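Local coordinates for UPF0255 protein frsA (Vibrio vulnificus, PDB 4I4C) that probably hydrolyses carboxylic esters as a serine esterase of the FrsA family and is not a cofactor-independent pyruvate decarboxylase, at residues S24-L37 with D318-Y332. Sequence-based numbering, arbitrary orientation.
Sequences SALTQYMPTSQSLL and DVLASRLGKSVVDIY
Tyr29 and Asp318 meet through a very short hydrogen bond, Tyr29 OH donating to Asp318 OD1 at 2.5 Å, with the carboxylate oxygen at the ring edge and the ring and carboxylate planes 40° apart. The ring itself is clamped: Val329 CG2 lies over the rim of one face, while Leu37 CD1, from the same segment, sits over the centre of the other. Beyond the ring, Thr27 CG2 packs on Val329 CG2 at 3.6 Å.

Two backbone bonds set this register, Val329 N to Gln28 O (2.8 Å) and Met30 N to Val329 O (3.0 Å). They join 28-29 and 328-329 as two very short, weakly bonded parallel strands, separate from the large mixed sheet of the alpha/beta-hydrolase fold, and each runs straight into a helix. There Ser33 OG accepts a nearly straight hydrogen bond from Ile331 N (2.8 Å, 175°), and a water links it to Thr32 OG1 and Asp330 OD1; Asp330 OD2 caps Ser333 N. With CG1 beside its backbone N (chi1 -54°) and the second torsion extended, Ile331 brings CD1 to within 3.6 Å of Leu37 CD2.

Farther out, Tyr49 OH bonds Asp318 OD2, which also receives a weak bond from a water held by Thr27 N, and Leu317 touches both Tyr29 and Ile331.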
ATOM      1  N   SER A  24     -16.988  -7.349   6.130  1.00 15.60           N
ATOM      2  CA  SER A  24     -16.975  -6.952   7.536  1.00 20.65           C
ATOM      3  C   SER A  24     -17.314  -8.089   8.522  1.00 20.29           C
ATOM      4  O   SER A  24     -17.146  -7.934   9.727  1.00 31.72           O
ATOM      5  CB  SER A  24     -17.853  -5.722   7.784  1.00 18.90           C
ATOM      6  OG  SER A  24     -19.243  -6.032   7.740  1.00 21.18           O
ATOM      7  N   ALA A  25     -17.757  -9.230   8.003  1.00 17.64           N
ATOM      8  CA  ALA A  25     -18.239 -10.327   8.835  1.00 20.62           C
ATOM      9  C   ALA A  25     -17.226 -11.460   8.862  1.00 21.92           C
ATOM     10  O   ALA A  25     -17.383 -12.429   9.597  1.00 30.51           O
ATOM     11  CB  ALA A  25     -19.606 -10.843   8.304  1.00 18.80           C
ATOM     12  N   LEU A  26     -16.177 -11.330   8.061  1.00 23.50           N
ATOM     13  CA  LEU A  26     -15.216 -12.418   7.896  1.00 22.76           C
ATOM     14  C   LEU A  26     -14.390 -12.748   9.135  1.00 25.73           C
ATOM     15  O   LEU A  26     -14.261 -13.907   9.526  1.00 27.83           O
ATOM     16  CB  LEU A  26     -14.304 -12.119   6.717  1.00 23.30           C
ATOM     17  CG  LEU A  26     -15.046 -12.209   5.379  1.00 29.57           C
ATOM     18  CD1 LEU A  26     -14.160 -11.720   4.261  1.00 31.06           C
ATOM     19  CD2 LEU A  26     -15.514 -13.641   5.110  1.00 27.90           C
ATOM     20  N   THR A  27     -13.822 -11.721   9.746  1.00 25.55           N
ATOM     21  CA  THR A  27     -12.882 -11.922  10.831  1.00 24.43           C
ATOM     22  C   THR A  27     -13.626 -12.357  12.075  1.00 18.95           C
ATOM     23  O   THR A  27     -14.637 -11.753  12.449  1.00 21.99           O
ATOM     24  CB  THR A  27     -12.099 -10.636  11.104  1.00 16.92           C
ATOM     25  OG1 THR A  27     -11.513 -10.177   9.878  1.00 20.65           O
ATOM     26  CG2 THR A  27     -11.000 -10.864  12.140  1.00 15.55           C
ATOM     27  N   GLN A  28     -13.122 -13.412  12.706  1.00 19.80           N
ATOM     28  CA  GLN A  28     -13.724 -13.950  13.920  1.00 23.03           C
ATOM     29  C   GLN A  28     -13.076 -13.307  15.137  1.00 25.73           C
ATOM     30  O   GLN A  28     -11.848 -13.265  15.253  1.00 25.24           O
ATOM     31  CB  GLN A  28     -13.538 -15.465  13.976  1.00 23.38           C
ATOM     32  CG  GLN A  28     -14.234 -16.213  12.854  1.00 40.26           C
ATOM     33  CD  GLN A  28     -15.746 -16.205  13.012  1.00 41.77           C
ATOM     34  OE1 GLN A  28     -16.300 -16.941  13.831  1.00 46.37           O
ATOM     35  NE2 GLN A  28     -16.417 -15.356  12.240  1.00 29.51           N
ATOM     36  N   TYR A  29     -13.904 -12.793  16.037  1.00 18.73           N
ATOM     37  CA  TYR A  29     -13.409 -12.180  17.263  1.00 27.60           C
ATOM     38  C   TYR A  29     -13.940 -12.930  18.478  1.00 26.28           C
ATOM     39  O   TYR A  29     -15.067 -13.426  18.467  1.00 26.28           O
ATOM     40  CB  TYR A  29     -13.846 -10.716  17.345  1.00 25.27           C
ATOM     41  CG  TYR A  29     -13.116  -9.792  16.396  1.00 17.03           C
ATOM     42  CD1 TYR A  29     -13.562  -9.598  15.087  1.00 16.77           C
ATOM     43  CD2 TYR A  29     -11.976  -9.110  16.815  1.00 16.84           C
ATOM     44  CE1 TYR A  29     -12.881  -8.736  14.220  1.00 23.43           C
ATOM     45  CE2 TYR A  29     -11.298  -8.271  15.975  1.00 19.62           C
ATOM     46  CZ  TYR A  29     -11.748  -8.076  14.682  1.00 23.69           C
ATOM     47  OH  TYR A  29     -11.035  -7.225  13.865  1.00 17.41           O
ATOM     48  N   MET A  30     -13.134 -12.998  19.529  1.00 22.69           N
ATOM     49  CA  MET A  30     -13.593 -13.554  20.796  1.00 24.64           C
ATOM     50  C   MET A  30     -14.737 -12.680  21.301  1.00 26.87           C
ATOM     51  O   MET A  30     -14.754 -11.483  21.026  1.00 21.15           O
ATOM     52  CB  MET A  30     -12.452 -13.564  21.809  1.00 22.96           C
ATOM     53  CG  MET A  30     -11.276 -14.473  21.441  1.00 32.87           C
ATOM     54  SD  MET A  30     -11.733 -16.210  21.228  1.00 47.00           S
ATOM     55  CE  MET A  30     -12.728 -16.477  22.680  1.00 51.48           C
ATOM     56  N   PRO A  31     -15.704 -13.278  22.021  1.00 28.80           N
ATOM     57  CA  PRO A  31     -16.867 -12.513  22.489  1.00 31.16           C
ATOM     58  C   PRO A  31     -16.503 -11.268  23.301  1.00 26.45           C
ATOM     59  O   PRO A  31     -17.178 -10.253  23.140  1.00 22.69           O
ATOM     60  CB  PRO A  31     -17.637 -13.535  23.336  1.00 32.21           C
ATOM     61  CG  PRO A  31     -17.312 -14.861  22.661  1.00 32.20           C
ATOM     62  CD  PRO A  31     -15.836 -14.715  22.333  1.00 33.84           C
ATOM     63  N   THR A  32     -15.457 -11.323  24.126  1.00 27.60           N
ATOM     64  CA  THR A  32     -15.033 -10.126  24.860  1.00 23.58           C
ATOM     65  C   THR A  32     -14.484  -9.066  23.894  1.00 28.02           C
ATOM     66  O   THR A  32     -14.618  -7.872  24.116  1.00 21.76           O
ATOM     67  CB  THR A  32     -13.998 -10.438  25.953  1.00 31.11           C
ATOM     68  OG1 THR A  32     -12.902 -11.168  25.382  1.00 34.40           O
ATOM     69  CG2 THR A  32     -14.644 -11.257  27.068  1.00 26.32           C
ATOM     70  N   SER A  33     -13.883  -9.513  22.802  1.00 23.41           N
ATOM     71  CA  SER A  33     -13.395  -8.580  21.807  1.00 23.03           C
ATOM     72  C   SER A  33     -14.526  -8.034  20.932  1.00 26.98           C
ATOM     73  O   SER A  33     -14.448  -6.891  20.476  1.00 22.77           O
ATOM     74  CB  SER A  33     -12.279  -9.215  20.972  1.00 23.09           C
ATOM     75  OG  SER A  33     -11.024  -9.009  21.594  1.00 23.32           O
ATOM     76  N   GLN A  34     -15.583  -8.826  20.710  1.00 19.55           N
ATOM     77  CA  GLN A  34     -16.742  -8.316  19.988  1.00 18.96           C
ATOM     78  C   GLN A  34     -17.390  -7.177  20.747  1.00 23.10           C
ATOM     79  O   GLN A  34     -17.865  -6.203  20.148  1.00 24.04           O
ATOM     80  CB  GLN A  34     -17.789  -9.401  19.725  1.00 19.50           C
ATOM     81  CG  GLN A  34     -18.986  -8.888  18.905  1.00 27.29           C
ATOM     82  CD  GLN A  34     -18.565  -8.215  17.590  1.00 33.22           C
ATOM     83  OE1 GLN A  34     -17.929  -8.842  16.736  1.00 34.09           O
ATOM     84  NE2 GLN A  34     -18.919  -6.931  17.426  1.00 24.49           N
ATOM     85  N   SER A  35     -17.417  -7.305  22.070  1.00 25.35           N
ATOM     86  CA  SER A  35     -17.978  -6.255  22.919  1.00 24.82           C
ATOM     87  C   SER A  35     -17.185  -4.956  22.794  1.00 24.48           C
ATOM     88  O   SER A  35     -17.765  -3.867  22.761  1.00 23.57           O
ATOM     89  CB  SER A  35     -18.060  -6.706  24.375  1.00 24.07           C
ATOM     90  OG  SER A  35     -18.300  -5.593  25.221  1.00 41.18           O
ATOM     91  N   LEU A  36     -15.862  -5.068  22.718  1.00 19.64           N
ATOM     92  CA  LEU A  36     -15.008  -3.897  22.467  1.00 21.34           C
ATOM     93  C   LEU A  36     -15.250  -3.235  21.090  1.00 23.36           C
ATOM     94  O   LEU A  36     -15.288  -2.003  20.979  1.00 17.44           O
ATOM     95  CB  LEU A  36     -13.531  -4.253  22.661  1.00 32.36           C
ATOM     96  CG  LEU A  36     -12.520  -3.141  22.390  1.00 35.50           C
ATOM     97  CD1 LEU A  36     -12.930  -1.855  23.088  1.00 32.10           C
ATOM     98  CD2 LEU A  36     -11.140  -3.578  22.840  1.00 44.34           C
ATOM     99  N   LEU A  37     -15.415  -4.056  20.053  1.00 19.73           N
ATOM    100  CA  LEU A  37     -15.770  -3.575  18.722  1.00 23.40           C
ATOM    101  C   LEU A  37     -17.080  -2.780  18.725  1.00 20.56           C
ATOM    102  O   LEU A  37     -17.193  -1.745  18.061  1.00 15.71           O
ATOM    103  CB  LEU A  37     -15.870  -4.747  17.741  1.00 16.00           C
ATOM    104  CG  LEU A  37     -14.520  -5.387  17.391  1.00 19.13           C
ATOM    105  CD1 LEU A  37     -14.693  -6.485  16.366  1.00 18.29           C
ATOM    106  CD2 LEU A  37     -13.532  -4.321  16.875  1.00 16.76           C
ATOM    107  N   ASP A 318      -9.126  -5.772  11.442  1.00 12.83           N
ATOM    108  CA  ASP A 318      -9.367  -6.878  10.507  1.00 12.96           C
ATOM    109  C   ASP A 318      -8.150  -7.091   9.596  1.00 18.48           C
ATOM    110  O   ASP A 318      -7.694  -8.221   9.395  1.00 20.20           O
ATOM    111  CB  ASP A 318     -10.613  -6.634   9.635  1.00 12.64           C
ATOM    112  CG  ASP A 318     -11.953  -6.757  10.400  1.00 23.59           C
ATOM    113  OD1 ASP A 318     -12.003  -7.184  11.581  1.00 18.48           O
ATOM    114  OD2 ASP A 318     -12.990  -6.440   9.772  1.00 23.71           O
ATOM    115  N   VAL A 319      -7.626  -6.006   9.030  1.00 17.40           N
ATOM    116  CA  VAL A 319      -6.413  -6.099   8.219  1.00 20.39           C
ATOM    117  C   VAL A 319      -5.230  -6.694   9.009  1.00 19.65           C
ATOM    118  O   VAL A 319      -4.498  -7.545   8.496  1.00 17.28           O
ATOM    119  CB  VAL A 319      -6.000  -4.728   7.648  1.00 21.52           C
ATOM    120  CG1 VAL A 319      -4.574  -4.777   7.092  1.00 19.52           C
ATOM    121  CG2 VAL A 319      -6.973  -4.293   6.576  1.00 16.56           C
ATOM    122  N   LEU A 320      -5.061  -6.247  10.249  1.00 16.75           N
ATOM    123  CA  LEU A 320      -3.985  -6.739  11.098  1.00 19.94           C
ATOM    124  C   LEU A 320      -4.117  -8.237  11.396  1.00 25.39           C
ATOM    125  O   LEU A 320      -3.142  -8.988  11.280  1.00 21.14           O
ATOM    126  CB  LEU A 320      -3.896  -5.917  12.382  1.00 22.16           C
ATOM    127  CG  LEU A 320      -3.375  -4.500  12.131  1.00 13.12           C
ATOM    128  CD1 LEU A 320      -3.525  -3.659  13.361  1.00 22.59           C
ATOM    129  CD2 LEU A 320      -1.918  -4.567  11.685  1.00 20.38           C
ATOM    130  N   ALA A 321      -5.326  -8.663  11.763  1.00 19.16           N
ATOM    131  CA  ALA A 321      -5.615 -10.068  11.986  1.00 21.08           C
ATOM    132  C   ALA A 321      -5.318 -10.908  10.752  1.00 23.33           C
ATOM    133  O   ALA A 321      -4.796 -12.013  10.858  1.00 27.24           O
ATOM    134  CB  ALA A 321      -7.073 -10.246  12.401  1.00 15.34           C
ATOM    135  N   SER A 322      -5.666 -10.389   9.579  1.00 17.42           N
ATOM    136  CA  SER A 322      -5.412 -11.106   8.339  1.00 20.51           C
ATOM    137  C   SER A 322      -3.912 -11.258   8.061  1.00 14.90           C
ATOM    138  O   SER A 322      -3.412 -12.371   7.835  1.00 20.20           O
ATOM    139  CB  SER A 322      -6.119 -10.403   7.177  1.00 20.68           C
ATOM    140  OG  SER A 322      -6.320 -11.270   6.082  1.00 24.87           O
ATOM    141  N   ARG A 323      -3.188 -10.143   8.077  1.00 16.37           N
ATOM    142  CA  ARG A 323      -1.772 -10.159   7.742  1.00 22.55           C
ATOM    143  C   ARG A 323      -1.011 -11.034   8.728  1.00 30.91           C
ATOM    144  O   ARG A 323      -0.031 -11.680   8.362  1.00 35.18           O
ATOM    145  CB  ARG A 323      -1.180  -8.743   7.746  1.00 15.01           C
ATOM    146  CG  ARG A 323      -1.840  -7.773   6.776  1.00 20.06           C
ATOM    147  CD  ARG A 323      -1.734  -8.216   5.321  1.00 14.35           C
ATOM    148  NE  ARG A 323      -2.482  -7.275   4.489  1.00 22.61           N
ATOM    149  CZ  ARG A 323      -3.757  -7.447   4.140  1.00 24.07           C
ATOM    150  NH1 ARG A 323      -4.406  -8.545   4.509  1.00 18.81           N
ATOM    151  NH2 ARG A 323      -4.382  -6.529   3.413  1.00 17.22           N
ATOM    152  N   LEU A 324      -1.472 -11.061   9.977  1.00 26.98           N
ATOM    153  CA  LEU A 324      -0.816 -11.869  11.003  1.00 27.81           C
ATOM    154  C   LEU A 324      -1.278 -13.323  11.002  1.00 23.63           C
ATOM    155  O   LEU A 324      -0.828 -14.126  11.819  1.00 28.47           O
ATOM    156  CB  LEU A 324      -1.000 -11.236  12.381  1.00 21.94           C
ATOM    157  CG  LEU A 324      -0.275  -9.904  12.505  1.00 26.59           C
ATOM    158  CD1 LEU A 324      -0.567  -9.242  13.837  1.00 28.42           C
ATOM    159  CD2 LEU A 324       1.218 -10.114  12.323  1.00 34.83           C
ATOM    160  N   GLY A 325      -2.178 -13.646  10.079  1.00 27.28           N
ATOM    161  CA  GLY A 325      -2.718 -14.988   9.947  1.00 22.72           C
ATOM    162  C   GLY A 325      -3.476 -15.489  11.157  1.00 31.22           C
ATOM    163  O   GLY A 325      -3.490 -16.690  11.441  1.00 28.30           O
ATOM    164  N   LYS A 326      -4.120 -14.576  11.874  1.00 31.15           N
ATOM    165  CA  LYS A 326      -4.887 -14.973  13.047  1.00 37.70           C
ATOM    166  C   LYS A 326      -6.213 -15.615  12.637  1.00 36.94           C
ATOM    167  O   LYS A 326      -6.886 -15.157  11.712  1.00 39.48           O
ATOM    168  CB  LYS A 326      -5.092 -13.788  13.998  1.00 37.55           C
ATOM    169  CG  LYS A 326      -3.787 -13.147  14.437  1.00 34.92           C
ATOM    170  CD  LYS A 326      -3.885 -12.520  15.800  1.00 41.25           C
ATOM    171  CE  LYS A 326      -2.510 -12.475  16.469  1.00 47.44           C
ATOM    172  NZ  LYS A 326      -2.573 -11.930  17.862  1.00 48.34           N
ATOM    173  N   SER A 327      -6.556 -16.704  13.310  1.00 33.91           N
ATOM    174  CA  SER A 327      -7.792 -17.426  13.047  1.00 31.15           C
ATOM    175  C   SER A 327      -8.930 -16.734  13.771  1.00 32.35           C
ATOM    176  O   SER A 327     -10.006 -16.528  13.221  1.00 26.08           O
ATOM    177  CB  SER A 327      -7.679 -18.872  13.536  1.00 35.55           C
ATOM    178  OG  SER A 327      -6.626 -19.560  12.877  1.00 48.85           O
ATOM    179  N   VAL A 328      -8.676 -16.365  15.015  1.00 28.82           N
ATOM    180  CA  VAL A 328      -9.675 -15.698  15.819  1.00 24.64           C
ATOM    181  C   VAL A 328      -8.929 -14.637  16.595  1.00 28.44           C
ATOM    182  O   VAL A 328      -7.780 -14.836  16.983  1.00 37.43           O
ATOM    183  CB  VAL A 328     -10.433 -16.697  16.742  1.00 36.18           C
ATOM    184  CG1 VAL A 328      -9.474 -17.425  17.654  1.00 40.43           C
ATOM    185  CG2 VAL A 328     -11.538 -15.997  17.544  1.00 29.76           C
ATOM    186  N   VAL A 329      -9.564 -13.494  16.798  1.00 24.34           N
ATOM    187  CA  VAL A 329      -8.842 -12.348  17.322  1.00 20.99           C
ATOM    188  C   VAL A 329      -9.188 -12.007  18.750  1.00 26.34           C
ATOM    189  O   VAL A 329     -10.361 -11.874  19.106  1.00 28.17           O
ATOM    190  CB  VAL A 329      -9.099 -11.084  16.476  1.00 25.75           C
ATOM    191  CG1 VAL A 329      -8.208  -9.928  16.951  1.00 25.43           C
ATOM    192  CG2 VAL A 329      -8.850 -11.378  15.032  1.00 25.57           C
ATOM    193  N   ASP A 330      -8.148 -11.864  19.561  1.00 26.79           N
ATOM    194  CA  ASP A 330      -8.251 -11.165  20.826  1.00 25.65           C
ATOM    195  C   ASP A 330      -7.569  -9.812  20.650  1.00 24.73           C
ATOM    196  O   ASP A 330      -6.371  -9.751  20.425  1.00 23.01           O
ATOM    197  CB  ASP A 330      -7.571 -11.960  21.942  1.00 23.58           C
ATOM    198  CG  ASP A 330      -7.786 -11.336  23.293  1.00 29.50           C
ATOM    199  OD1 ASP A 330      -8.609 -11.868  24.064  1.00 29.20           O
ATOM    200  OD2 ASP A 330      -7.145 -10.299  23.570  1.00 26.04           O
ATOM    201  N   ILE A 331      -8.338  -8.732  20.736  1.00 23.34           N
ATOM    202  CA  ILE A 331      -7.811  -7.392  20.473  1.00 22.27           C
ATOM    203  C   ILE A 331      -6.744  -6.961  21.476  1.00 23.60           C
ATOM    204  O   ILE A 331      -5.771  -6.296  21.115  1.00 23.84           O
ATOM    205  CB  ILE A 331      -8.948  -6.339  20.421  1.00 18.87           C
ATOM    206  CG1 ILE A 331     -10.017  -6.781  19.405  1.00 17.40           C
ATOM    207  CG2 ILE A 331      -8.398  -4.970  20.095  1.00 19.19           C
ATOM    208  CD1 ILE A 331     -11.174  -5.803  19.220  1.00 16.91           C
ATOM    209  N   TYR A 332      -6.921  -7.341  22.735  1.00 27.22           N
ATOM    210  CA  TYR A 332      -5.981  -6.933  23.773  1.00 30.00           C
ATOM    211  C   TYR A 332      -4.625  -7.569  23.503  1.00 30.77           C
ATOM    212  O   TYR A 332      -3.591  -6.922  23.619  1.00 31.08           O
ATOM    213  CB  TYR A 332      -6.496  -7.321  25.161  1.00 32.86           C
ATOM    214  CG  TYR A 332      -7.913  -6.865  25.417  1.00 37.69           C
ATOM    215  CD1 TYR A 332      -8.189  -5.556  25.796  1.00 31.04           C
ATOM    216  CD2 TYR A 332      -8.980  -7.745  25.263  1.00 40.36           C
ATOM    217  CE1 TYR A 332      -9.489  -5.137  26.022  1.00 36.56           C
ATOM    218  CE2 TYR A 332     -10.282  -7.339  25.487  1.00 43.42           C
ATOM    219  CZ  TYR A 332     -10.534  -6.033  25.865  1.00 43.93           C
ATOM    220  OH  TYR A 332     -11.838  -5.639  26.086  1.00 47.57           O
TER
HETATM  221  O   HOH W   1     -13.829  -8.895   8.768  1.00 12.25           O
HETATM  222  O   HOH W   2      -9.150 -10.707   8.855  1.00 18.26           O
HETATM  223  O   HOH W   3     -10.508 -14.574  11.547  1.00 33.44           O
HETATM  224  O   HOH W   4     -11.011 -10.665  23.686  1.00 23.46           O